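PDB 1ZJ8: probable ferredoxin-dependent nitrite reductase NirA from Mycobacterium tuberculosis, which catalyses the six-electron reduction of sulfite to sulfide with ferredoxin as electron donor, using siroheme and a [4Fe-4S] cluster. Local coordinates for residues Glu39-Gly44 and Phe212-Arg217; Cys172-Arg177 and Arg295-Ala300; Gln491-Gly496 and Gln524-Ser529. All coordinates share one frame; numbering follows the deposited sequence.

Contact 1 of 3, residues Glu39-Gly44 and Phe212-Arg217; sequences ELKKAG and FADLPR. With SRM (siroheme), chain E.
A largely buried salt bridge between Lys41 and Asp214 ties the region just after helix 36-40 to the loop that leads into strand 219-224 and the siroheme pocket. The contact illustrates how one long side chain can bridge two backbones that stay apart here: the nearest CA atoms, those of Lys41 and Asp214, are 7.2 Å apart. Lys41 reaches across and places NZ 2.8 Å from Asp214 OD1, forming a hydrogen bond that strengthens the ion pair; the ammonium meets this oxygen almost in line with its C-O bond. A bend at chi3 (-71°) turns CE and NZ of Lys41 in over the acid, CD and CE each lying 3.2 Å from Asp214 OD1. The two side chains meet at a slant, and the end of the lysine's aliphatic chain, not its ammonium alone, lies against the acid. Asp214 OD2 lies 3.8 Å from Lys41 CB. Asp214 turns its CG anti to the backbone N (chi1 -176°), which extends the carboxylate from the loop toward the lysine. The same NZ of Lys41 also lies 2.8 Å from Leu215 O. Neither charge relies on this pair alone: Asp214 OD1 has its strongest polar partner in Arg294, and Lys41 NZ forms further salt bridges with Glu38 and Asp174. Farther along the loop, Arg217 belongs to the siroheme pocket, its NH2 standing 3.1 Å from the carboxylate oxygen O4D of the cofactor. Between Asp214 and Arg217, Leu215 and Pro216 turn away from the segment 39-44 and pack on Phe288 of helix 277-291, so the loop runs between that helix and the N-terminal helix 36-40 before entering strand 219-224.

Contact 2 of 3, residues Cys172-Arg177 and Arg295-Ala300; sequences CGDCPR and RLRAKA
The backbones carrying Asp174 and Arg297 keep well apart, with their closest CA atoms, those of Asp174 and Ala300, separated by 10.3 Å; Asp174 sits at the centre of an inverse gamma turn just before strand 176-181, while Arg297 belongs to the irregular link between helices 277-291 and 302-309. Two side chains approaching from opposite directions span the gap and meet in a salt bridge. Arg297 NH2 comes to 2.7 Å from Asp174 OD2. The other oxygen, Asp174 OD1, is 3.2 Å from Arg297 NH2. The acid lies at the edge of the guanidinium, near its plane, yet the two flat groups are turned 74° against each other. This is therefore a single-nitrogen contact and not the coplanar, two-pronged pairing that arginine and carboxylate can adopt; its hydrogen bond is weak, with an N-H...O angle of 126°. The arginine chain bends at chi2 (77°), which directs the guanidinium toward the turn. Within the segment 172-177, a second arginine holds the backbone: Arg177 NE and NH2 reach Gly173 O at 3.2 and 3.3 Å, both gripping the one oxygen in the guanidinium plane. One face of this guanidinium is covered by Cys172 CA, 3.7 Å above its centre, which places the grip beside the thioether link between Cys172 and Tyr80. Asp174 OD2 also forms a salt bridge with Lys41 NZ, while the NH1 of Arg297 gives a weak hydrogen bond to Pro216 O. With two cations converging on one buried carboxylate oxygen, the negative charge of Asp174 is probably well compensated, and the pairing with Arg297 looks more like electrostatic attraction than a strongly directional bond.

Contact 3 of 3, residues Gln491-Gly496 and Gln524-Ser529; sequences QMIDDG and QHKVTS
Ile493, Lys526 and Thr528 meet in an apolar contact on one side of a mixed five-stranded sheet, across the strand that separates their own. Strands 486-494 and 500-508 form a beta hairpin, and strand 520-528, at the sheet's edge, adds to its second arm; Ile493 pairs by backbone bonds with Val501, and Val527 with Phe504. The residues in contact are thus next-but-one neighbours, joined through side chains. The CA atoms of Ile493 and Lys526 are 7.1 Å apart, closer than next-but-one strands of a flat sheet would be, consistent with a strong curl here.

The side chains of Ile493 and Lys526 run alongside each other, pointing opposite ways. The lysine chain is extended beyond CG, with Lys526 CG and CD both 3.6 Å from Ile493 CG2, while CB of Ile493 is 3.7 Å from Lys526 CD. The ammonium of Lys526 ends with NZ 3.8 Å from Asp494 N, whereas Asp494 OD2 stays 6.6 Å from Lys526 NZ, too far for a salt bridge. Val527 points the other way, onto helix 532-545. The other branch of the isoleucine, with CG1 between the backbone N and the carbonyl carbon (chi1 70°), runs roughly perpendicular to Thr528, bringing Ile493 CD1 to 3.5 Å from the methyl Thr528 CG2.

How the contacts relate
Contacts 1 and 2 are close neighbours, their centres 9 Å apart, and their segments alternate along the chain: 39-44, 172-177, 212-217, 295-300. Leu215 N to Asp174 O (3.0 Å) and Arg217 NE to Arg297 O (3.1 Å) are probable hydrogen bonds joining them. Segments 172-177 and 212-217 lead into strands 176-181 and 219-224, adjacent and parallel in the six-stranded sheet, so N-terminal residues and the link after helix 277-291 gather where the two strands begin, with Arg217 of this cluster reaching the siroheme pocket. Contact 3 follows in the chain within another beta-sheet, in the second 4Fe-4S domain, its centre about 39 Å from that of contact 1 and 31 Å from that of contact 2.

Contact 1 of 3, residues Glu39-Gly44 and Phe212-Arg217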
loop_
_atom_site.group_PDB
_atom_site.type_symbol
_atom_site.label_atom_id
_atom_site.label_comp_id
_atom_site.label_asym_id
_atom_site.label_seq_id
_atom_site.Cartn_x
_atom_site.Cartn_y
_atom_site.Cartn_z
ATOM N N GLU A 39 7.633 -25.413 0.777
ATOM C CA GLU A 39 7.647 -26.654 1.552
ATOM C C GLU A 39 6.967 -26.559 2.918
ATOM O O GLU A 39 6.363 -27.531 3.380
ATOM C CB GLU A 39 9.071 -27.163 1.719
ATOM C CG GLU A 39 9.141 -28.642 2.025
ATOM C CD GLU A 39 10.563 -29.100 2.095
ATOM O OE1 GLU A 39 11.200 -29.212 1.011
ATOM O OE2 GLU A 39 11.038 -29.313 3.241
ATOM N N LEU A 40 7.078 -25.406 3.573
ATOM C CA LEU A 40 6.415 -25.218 4.872
ATOM C C LEU A 40 4.897 -25.113 4.715
ATOM O O LEU A 40 4.144 -25.466 5.622
ATOM C CB LEU A 40 6.993 -24.012 5.633
ATOM C CG LEU A 40 6.891 -22.588 5.091
ATOM C CD1 LEU A 40 5.472 -22.031 5.167
ATOM C CD2 LEU A 40 7.858 -21.720 5.887
ATOM N N LYS A 41 4.460 -24.648 3.545
ATOM C CA LYS A 41 3.036 -24.561 3.225
ATOM C C LYS A 41 2.429 -25.953 2.971
ATOM O O LYS A 41 1.213 -26.143 3.132
ATOM C CB LYS A 41 2.810 -23.638 2.019
ATOM C CG LYS A 41 3.232 -22.182 2.260
ATOM C CD LYS A 41 2.768 -21.235 1.135
ATOM C CE LYS A 41 3.524 -21.444 -0.188
ATOM N NZ LYS A 41 2.932 -20.663 -1.318
ATOM N N LYS A 42 3.272 -26.923 2.608
ATOM C CA LYS A 42 2.822 -28.312 2.450
ATOM C C LYS A 42 2.454 -28.995 3.779
ATOM O O LYS A 42 1.856 -30.067 3.763
ATOM C CB LYS A 42 3.885 -29.141 1.722
ATOM C CG LYS A 42 4.326 -28.569 0.373
ATOM C CD LYS A 42 3.151 -28.313 -0.579
ATOM C CE LYS A 42 3.614 -27.881 -1.963
ATOM N NZ LYS A 42 2.556 -28.086 -2.988
ATOM N N ALA A 43 2.783 -28.366 4.912
ATOM C CA ALA A 43 2.560 -28.960 6.239
ATOM C C ALA A 43 1.156 -28.705 6.817
ATOM O O ALA A 43 0.961 -28.789 8.033
ATOM C CB ALA A 43 3.635 -28.480 7.221
ATOM N N GLY A 44 0.178 -28.422 5.957
ATOM C CA GLY A 44 -1.189 -28.094 6.405
ATOM C C GLY A 44 -1.463 -26.612 6.236
ATOM O O GLY A 44 -0.522 -25.830 6.053
ATOM N N PHE A 212 -7.996 -20.120 -1.050
ATOM C CA PHE A 212 -7.044 -19.086 -1.465
ATOM C C PHE A 212 -6.019 -18.774 -0.375
ATOM O O PHE A 212 -5.351 -17.739 -0.421
ATOM C CB PHE A 212 -7.802 -17.819 -1.879
ATOM C CG PHE A 212 -8.786 -18.062 -2.977
ATOM C CD1 PHE A 212 -8.347 -18.509 -4.218
ATOM C CD2 PHE A 212 -10.142 -17.896 -2.764
ATOM C CE1 PHE A 212 -9.241 -18.755 -5.238
ATOM C CE2 PHE A 212 -11.055 -18.156 -3.779
ATOM C CZ PHE A 212 -10.606 -18.584 -5.015
ATOM N N ALA A 213 -5.866 -19.683 0.582
ATOM C CA ALA A 213 -4.861 -19.519 1.615
ATOM C C ALA A 213 -3.447 -19.915 1.173
ATOM O O ALA A 213 -2.501 -19.671 1.906
ATOM C CB ALA A 213 -5.270 -20.291 2.865
ATOM N N ASP A 214 -3.291 -20.529 0.000
ATOM C CA ASP A 214 -1.958 -20.937 -0.465
ATOM C C ASP A 214 -1.796 -20.619 -1.940
ATOM O O ASP A 214 -2.221 -21.392 -2.824
ATOM C CB ASP A 214 -1.718 -22.430 -0.182
ATOM C CG ASP A 214 -0.306 -22.907 -0.557
ATOM O OD1 ASP A 214 0.531 -22.093 -1.013
ATOM O OD2 ASP A 214 -0.042 -24.118 -0.390
ATOM N N LEU A 215 -1.182 -19.461 -2.186
ATOM C CA LEU A 215 -0.933 -18.965 -3.537
ATOM C C LEU A 215 0.586 -18.894 -3.785
ATOM O O LEU A 215 1.390 -18.948 -2.836
ATOM C CB LEU A 215 -1.590 -17.586 -3.743
ATOM C CG LEU A 215 -2.985 -17.341 -3.159
ATOM C CD1 LEU A 215 -3.437 -15.941 -3.501
ATOM C CD2 LEU A 215 -3.987 -18.333 -3.669
ATOM N N PRO A 216 0.984 -18.810 -5.066
ATOM C CA PRO A 216 2.380 -18.645 -5.446
ATOM C C PRO A 216 3.093 -17.523 -4.695
ATOM O O PRO A 216 4.302 -17.625 -4.439
ATOM C CB PRO A 216 2.289 -18.285 -6.932
ATOM C CG PRO A 216 1.020 -18.910 -7.411
ATOM C CD PRO A 216 0.095 -18.922 -6.243
ATOM N N ARG A 217 2.357 -16.451 -4.393
ATOM C CA ARG A 217 2.864 -15.364 -3.567
ATOM C C ARG A 217 1.733 -14.480 -3.053
ATOM O O ARG A 217 0.550 -14.860 -3.114
ATOM C CB ARG A 217 3.850 -14.530 -4.383
ATOM C CG ARG A 217 5.290 -14.712 -3.975
ATOM C CD ARG A 217 6.108 -13.490 -4.399
ATOM N NE ARG A 217 7.369 -13.386 -3.679
ATOM C CZ ARG A 217 7.463 -13.102 -2.388
ATOM N NH1 ARG A 217 6.378 -12.887 -1.636
ATOM N NH2 ARG A 217 8.667 -13.042 -1.847
HETATM FE FE SRM E . 5.337 -4.092 1.449
HETATM C CHA SRM E . 7.628 -6.446 2.387
HETATM C CHB SRM E . 5.988 -2.366 4.245
HETATM C CHC SRM E . 3.120 -1.877 0.572
HETATM C CHD SRM E . 6.306 -4.457 -1.847
HETATM N NA SRM E . 6.417 -4.453 3.093
HETATM C C1A SRM E . 7.194 -5.525 3.363
HETATM C C2A SRM E . 7.567 -5.653 4.808
HETATM C CMA SRM E . 6.643 -6.621 5.481
HETATM C CDA SRM E . 9.026 -5.958 5.008
HETATM C CEA SRM E . 9.450 -7.345 5.371
HETATM O O3A SRM E . 9.222 -8.262 4.575
HETATM O O4A SRM E . 10.014 -7.579 6.450
HETATM C C3A SRM E . 7.319 -4.258 5.272
HETATM C CAA SRM E . 6.726 -4.154 6.637
HETATM C CBA SRM E . 7.933 -4.066 7.533
HETATM C CCA SRM E . 7.639 -3.239 8.743
HETATM O O1A SRM E . 6.956 -2.200 8.613
HETATM O O2A SRM E . 8.072 -3.631 9.853
HETATM C C4A SRM E . 6.519 -3.660 4.166
HETATM N NB SRM E . 4.585 -2.512 2.346
HETATM C C1B SRM E . 4.894 -1.926 3.504
HETATM C C2B SRM E . 3.977 -0.811 3.921
HETATM C CMB SRM E . 3.667 -0.778 5.391
HETATM C CDB SRM E . 4.645 0.472 3.555
HETATM C CEB SRM E . 3.945 1.745 3.876
HETATM O O3B SRM E . 4.372 2.547 4.734
HETATM O O4B SRM E . 2.907 1.975 3.256
HETATM C C3B SRM E . 2.806 -1.105 3.007
HETATM C CAB SRM E . 1.857 -2.087 3.644
HETATM C CBB SRM E . 0.468 -1.959 3.097
HETATM C CCB SRM E . -0.387 -3.095 3.580
HETATM O O1B SRM E . -1.201 -2.931 4.485
HETATM O O2B SRM E . -0.317 -4.206 3.063
HETATM C C4B SRM E . 3.507 -1.865 1.914
HETATM N NC SRM E . 4.912 -3.251 -0.238
HETATM C C1C SRM E . 3.829 -2.477 -0.457
HETATM C C2C SRM E . 3.721 -2.029 -1.767
HETATM C CDC SRM E . 2.841 -0.970 -2.342
HETATM C CEC SRM E . 1.469 -1.275 -2.800
HETATM O O3C SRM E . 0.955 -2.388 -2.545
HETATM O O4C SRM E . 0.906 -0.377 -3.442
HETATM C C3C SRM E . 4.680 -2.748 -2.415
HETATM C CAC SRM E . 4.862 -2.552 -3.884
HETATM C CBC SRM E . 3.813 -3.049 -4.857
HETATM C CCC SRM E . 4.002 -4.542 -5.060
HETATM O O1C SRM E . 3.720 -5.354 -4.137
HETATM O O2C SRM E . 4.470 -4.908 -6.168
HETATM C C4C SRM E . 5.338 -3.523 -1.495
HETATM N ND SRM E . 6.442 -5.456 0.442
HETATM C C1D SRM E . 6.829 -5.277 -0.831
HETATM C C2D SRM E . 7.957 -6.080 -1.082
HETATM C CAD SRM E . 8.283 -6.628 -2.460
HETATM C CBD SRM E . 7.758 -7.978 -2.837
HETATM C CCD SRM E . 7.907 -8.564 -4.212
HETATM O O1D SRM E . 6.855 -8.751 -4.863
HETATM O O2D SRM E . 9.041 -8.848 -4.684
HETATM C C3D SRM E . 8.232 -6.751 0.097
HETATM C CDD SRM E . 9.033 -8.020 0.205
HETATM C CED SRM E . 8.480 -9.378 -0.168
HETATM O O3D SRM E . 7.275 -9.551 -0.354
HETATM O O4D SRM E . 9.225 -10.360 -0.298
HETATM C C4D SRM E . 7.286 -6.358 1.030
#

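Contact 2 of 3, residues Cys172-Arg177 and Arg295-Ala300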
loop_
_atom_site.group_PDB
_atom_site.type_symbol
_atom_site.label_atom_id
_atom_site.label_comp_id
_atom_site.label_asym_id
_atom_site.label_seq_id
_atom_site.Cartn_x
_atom_site.Cartn_y
_atom_site.Cartn_z
ATOM N N CYS A 172 -0.718 -10.449 5.974
ATOM C CA CYS A 172 0.594 -10.801 5.401
ATOM C C CYS A 172 0.454 -12.204 4.761
ATOM O O CYS A 172 -0.587 -12.846 4.884
ATOM C CB CYS A 172 1.692 -10.797 6.510
ATOM S SG CYS A 172 2.843 -9.317 6.751
ATOM N N GLY A 173 1.492 -12.665 4.069
ATOM C CA GLY A 173 1.546 -14.067 3.610
ATOM C C GLY A 173 1.317 -14.324 2.128
ATOM O O GLY A 173 1.077 -13.407 1.349
ATOM N N ASP A 174 1.391 -15.599 1.747
ATOM C CA ASP A 174 1.184 -16.040 0.355
ATOM C C ASP A 174 -0.314 -16.276 0.059
ATOM O O ASP A 174 -0.772 -17.426 -0.081
ATOM C CB ASP A 174 2.003 -17.316 0.094
ATOM C CG ASP A 174 3.521 -17.062 0.065
ATOM O OD1 ASP A 174 3.969 -15.940 0.428
ATOM O OD2 ASP A 174 4.266 -17.998 -0.337
ATOM N N CYS A 175 -1.048 -15.157 -0.044
ATOM C CA CYS A 175 -2.518 -15.124 0.014
ATOM C C CYS A 175 -3.024 -13.690 -0.231
ATOM O O CYS A 175 -2.226 -12.759 -0.275
ATOM C CB CYS A 175 -2.941 -15.592 1.397
ATOM S SG CYS A 175 -1.960 -14.798 2.678
ATOM N N PRO A 176 -4.342 -13.502 -0.413
ATOM C CA PRO A 176 -4.867 -12.147 -0.712
ATOM C C PRO A 176 -4.743 -11.128 0.418
ATOM O O PRO A 176 -5.195 -11.364 1.555
ATOM C CB PRO A 176 -6.350 -12.392 -1.054
ATOM C CG PRO A 176 -6.453 -13.863 -1.343
ATOM C CD PRO A 176 -5.420 -14.506 -0.438
ATOM N N ARG A 177 -4.136 -9.994 0.084
ATOM C CA ARG A 177 -3.941 -8.908 1.032
ATOM C C ARG A 177 -5.210 -8.080 1.040
ATOM O O ARG A 177 -6.153 -8.406 0.327
ATOM C CB ARG A 177 -2.732 -8.057 0.614
ATOM C CG ARG A 177 -1.435 -8.854 0.404
ATOM C CD ARG A 177 -1.127 -9.677 1.655
ATOM N NE ARG A 177 0.171 -10.344 1.637
ATOM C CZ ARG A 177 1.338 -9.750 1.869
ATOM N NH1 ARG A 177 1.424 -8.433 2.104
ATOM N NH2 ARG A 177 2.442 -10.486 1.832
ATOM N N ARG A 295 8.548 -21.684 -8.293
ATOM C CA ARG A 295 9.918 -22.161 -8.370
ATOM C C ARG A 295 10.909 -21.119 -7.816
ATOM O O ARG A 295 11.459 -21.310 -6.734
ATOM C CB ARG A 295 10.232 -22.507 -9.828
ATOM C CG ARG A 295 11.607 -23.085 -10.050
ATOM C CD ARG A 295 11.791 -23.415 -11.508
ATOM N NE ARG A 295 11.868 -22.206 -12.324
ATOM C CZ ARG A 295 12.973 -21.481 -12.511
ATOM N NH1 ARG A 295 14.120 -21.817 -11.928
ATOM N NH2 ARG A 295 12.927 -20.398 -13.282
ATOM N N LEU A 296 11.141 -20.038 -8.559
ATOM C CA LEU A 296 11.938 -18.915 -8.052
ATOM C C LEU A 296 11.051 -18.009 -7.190
ATOM O O LEU A 296 10.003 -17.534 -7.640
ATOM C CB LEU A 296 12.563 -18.094 -9.195
ATOM C CG LEU A 296 13.634 -18.766 -10.071
ATOM C CD1 LEU A 296 14.101 -17.873 -11.245
ATOM C CD2 LEU A 296 14.830 -19.218 -9.229
ATOM N N ARG A 297 11.491 -17.759 -5.960
ATOM C CA ARG A 297 10.790 -16.868 -5.018
ATOM C C ARG A 297 10.584 -15.457 -5.555
ATOM O O ARG A 297 9.554 -14.854 -5.307
ATOM C CB ARG A 297 11.574 -16.764 -3.712
ATOM C CG ARG A 297 10.715 -16.533 -2.527
ATOM C CD ARG A 297 10.035 -17.820 -2.108
ATOM N NE ARG A 297 8.949 -17.587 -1.152
ATOM C CZ ARG A 297 7.685 -17.305 -1.486
ATOM N NH1 ARG A 297 7.313 -17.159 -2.761
ATOM N NH2 ARG A 297 6.786 -17.131 -0.532
ATOM N N ALA A 298 11.562 -14.938 -6.287
ATOM C CA ALA A 298 11.441 -13.626 -6.919
ATOM C C ALA A 298 10.897 -13.691 -8.353
ATOM O O ALA A 298 10.979 -12.702 -9.080
ATOM C CB ALA A 298 12.785 -12.921 -6.918
ATOM N N LYS A 299 10.367 -14.842 -8.771
ATOM C CA LYS A 299 9.729 -14.962 -10.089
ATOM C C LYS A 299 8.401 -15.715 -9.936
ATOM O O LYS A 299 8.011 -16.512 -10.801
ATOM C CB LYS A 299 10.673 -15.669 -11.070
ATOM C CG LYS A 299 10.333 -15.539 -12.587
ATOM C CD LYS A 299 10.801 -16.823 -13.346
ATOM C CE LYS A 299 10.162 -17.014 -14.718
ATOM N NZ LYS A 299 11.035 -16.554 -15.827
ATOM N N ALA A 300 7.703 -15.416 -8.835
ATOM C CA ALA A 300 6.490 -16.129 -8.437
ATOM C C ALA A 300 5.202 -15.335 -8.675
ATOM O O ALA A 300 4.126 -15.920 -8.770
ATOM C CB ALA A 300 6.602 -16.525 -6.960
#

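Contact 3 of 3, residues Gln491-Gly496 and Gln524-Ser529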
loop_
_atom_site.group_PDB
_atom_site.type_symbol
_atom_site.label_atom_id
_atom_site.label_comp_id
_atom_site.label_asym_id
_atom_site.label_seq_id
_atom_site.Cartn_x
_atom_site.Cartn_y
_atom_site.Cartn_z
ATOM N N GLN A 491 19.806 2.508 -0.816
ATOM C CA GLN A 491 20.845 1.497 -0.976
ATOM C C GLN A 491 22.106 1.977 -0.266
ATOM O O GLN A 491 22.183 3.127 0.155
ATOM C CB GLN A 491 21.101 1.141 -2.457
ATOM C CG GLN A 491 21.788 2.195 -3.337
ATOM C CD GLN A 491 21.874 1.767 -4.827
ATOM O OE1 GLN A 491 22.683 2.296 -5.600
ATOM N NE2 GLN A 491 21.037 0.804 -5.220
ATOM N N MET A 492 23.073 1.081 -0.096
ATOM C CA MET A 492 24.360 1.465 0.474
ATOM C C MET A 492 25.210 2.094 -0.614
ATOM O O MET A 492 25.157 1.678 -1.781
ATOM C CB MET A 492 25.078 0.274 1.102
ATOM C CG MET A 492 24.372 -0.314 2.322
ATOM S SD MET A 492 24.477 0.742 3.777
ATOM C CE MET A 492 23.334 2.020 3.376
ATOM N N ILE A 493 25.959 3.127 -0.227
ATOM C CA ILE A 493 26.890 3.806 -1.135
ATOM C C ILE A 493 28.243 4.073 -0.446
ATOM O O ILE A 493 28.394 3.788 0.739
ATOM C CB ILE A 493 26.290 5.116 -1.687
ATOM C CG1 ILE A 493 26.173 6.185 -0.604
ATOM C CG2 ILE A 493 24.918 4.862 -2.324
ATOM C CD1 ILE A 493 26.004 7.578 -1.180
ATOM N N ASP A 494 29.212 4.620 -1.183
ATOM C CA ASP A 494 30.573 4.842 -0.649
ATOM C C ASP A 494 31.068 6.298 -0.859
ATOM O O ASP A 494 30.772 6.925 -1.889
ATOM C CB ASP A 494 31.558 3.818 -1.262
ATOM C CG ASP A 494 32.986 3.906 -0.660
ATOM O OD1 ASP A 494 33.179 3.577 0.543
ATOM O OD2 ASP A 494 33.921 4.285 -1.415
ATOM N N ASP A 495 31.799 6.825 0.135
ATOM C CA ASP A 495 32.556 8.092 -0.006
ATOM C C ASP A 495 33.895 8.071 0.759
ATOM O O ASP A 495 33.964 7.574 1.893
ATOM C CB ASP A 495 31.714 9.284 0.451
ATOM C CG ASP A 495 31.332 9.206 1.927
ATOM O OD1 ASP A 495 31.575 8.156 2.580
ATOM O OD2 ASP A 495 30.781 10.210 2.432
ATOM N N GLY A 496 34.950 8.601 0.125
ATOM C CA GLY A 496 36.312 8.545 0.663
ATOM C C GLY A 496 36.897 7.139 0.777
ATOM O O GLY A 496 38.020 6.987 1.246
ATOM N N GLN A 524 25.448 7.971 -13.099
ATOM C CA GLN A 524 26.380 7.894 -11.972
ATOM C C GLN A 524 25.786 8.875 -10.975
ATOM O O GLN A 524 26.121 10.070 -10.989
ATOM C CB GLN A 524 27.827 8.290 -12.361
ATOM C CG GLN A 524 28.809 8.435 -11.154
ATOM C CD GLN A 524 29.997 9.394 -11.405
ATOM O OE1 GLN A 524 30.641 9.348 -12.461
ATOM N NE2 GLN A 524 30.301 10.241 -10.411
ATOM N N HIS A 525 24.866 8.361 -10.154
ATOM C CA HIS A 525 24.085 9.181 -9.232
ATOM C C HIS A 525 23.794 8.468 -7.916
ATOM O O HIS A 525 23.193 7.391 -7.884
ATOM C CB HIS A 525 22.770 9.577 -9.904
ATOM C CG HIS A 525 22.197 10.866 -9.411
ATOM N ND1 HIS A 525 22.928 11.776 -8.676
ATOM C CD2 HIS A 525 20.972 11.420 -9.588
ATOM C CE1 HIS A 525 22.172 12.825 -8.400
ATOM N NE2 HIS A 525 20.981 12.633 -8.943
ATOM N N LYS A 526 24.256 9.076 -6.831
ATOM C CA LYS A 526 23.926 8.640 -5.489
ATOM C C LYS A 526 23.624 9.914 -4.702
ATOM O O LYS A 526 24.332 10.909 -4.845
ATOM C CB LYS A 526 25.096 7.861 -4.856
ATOM C CG LYS A 526 25.388 6.463 -5.474
ATOM C CD LYS A 526 26.854 6.020 -5.186
ATOM C CE LYS A 526 27.119 4.531 -5.501
ATOM N NZ LYS A 526 28.294 3.938 -4.765
ATOM N N VAL A 527 22.553 9.892 -3.911
ATOM C CA VAL A 527 22.209 11.016 -3.027
ATOM C C VAL A 527 22.238 10.508 -1.592
ATOM O O VAL A 527 21.496 9.587 -1.239
ATOM C CB VAL A 527 20.810 11.621 -3.339
ATOM C CG1 VAL A 527 20.444 12.687 -2.306
ATOM C CG2 VAL A 527 20.771 12.215 -4.742
ATOM N N THR A 528 23.106 11.087 -0.771
ATOM C CA THR A 528 23.198 10.668 0.615
ATOM C C THR A 528 21.999 11.164 1.389
ATOM O O THR A 528 21.421 12.203 1.069
ATOM C CB THR A 528 24.443 11.212 1.271
ATOM O OG1 THR A 528 24.687 12.534 0.776
ATOM C CG2 THR A 528 25.638 10.314 0.968
ATOM N N SER A 529 21.641 10.418 2.425
ATOM C CA SER A 529 20.490 10.754 3.245
ATOM C C SER A 529 20.554 12.169 3.843
ATOM O O SER A 529 19.534 12.742 4.169
ATOM C CB SER A 529 20.328 9.735 4.355
ATOM O OG SER A 529 19.205 10.053 5.139
#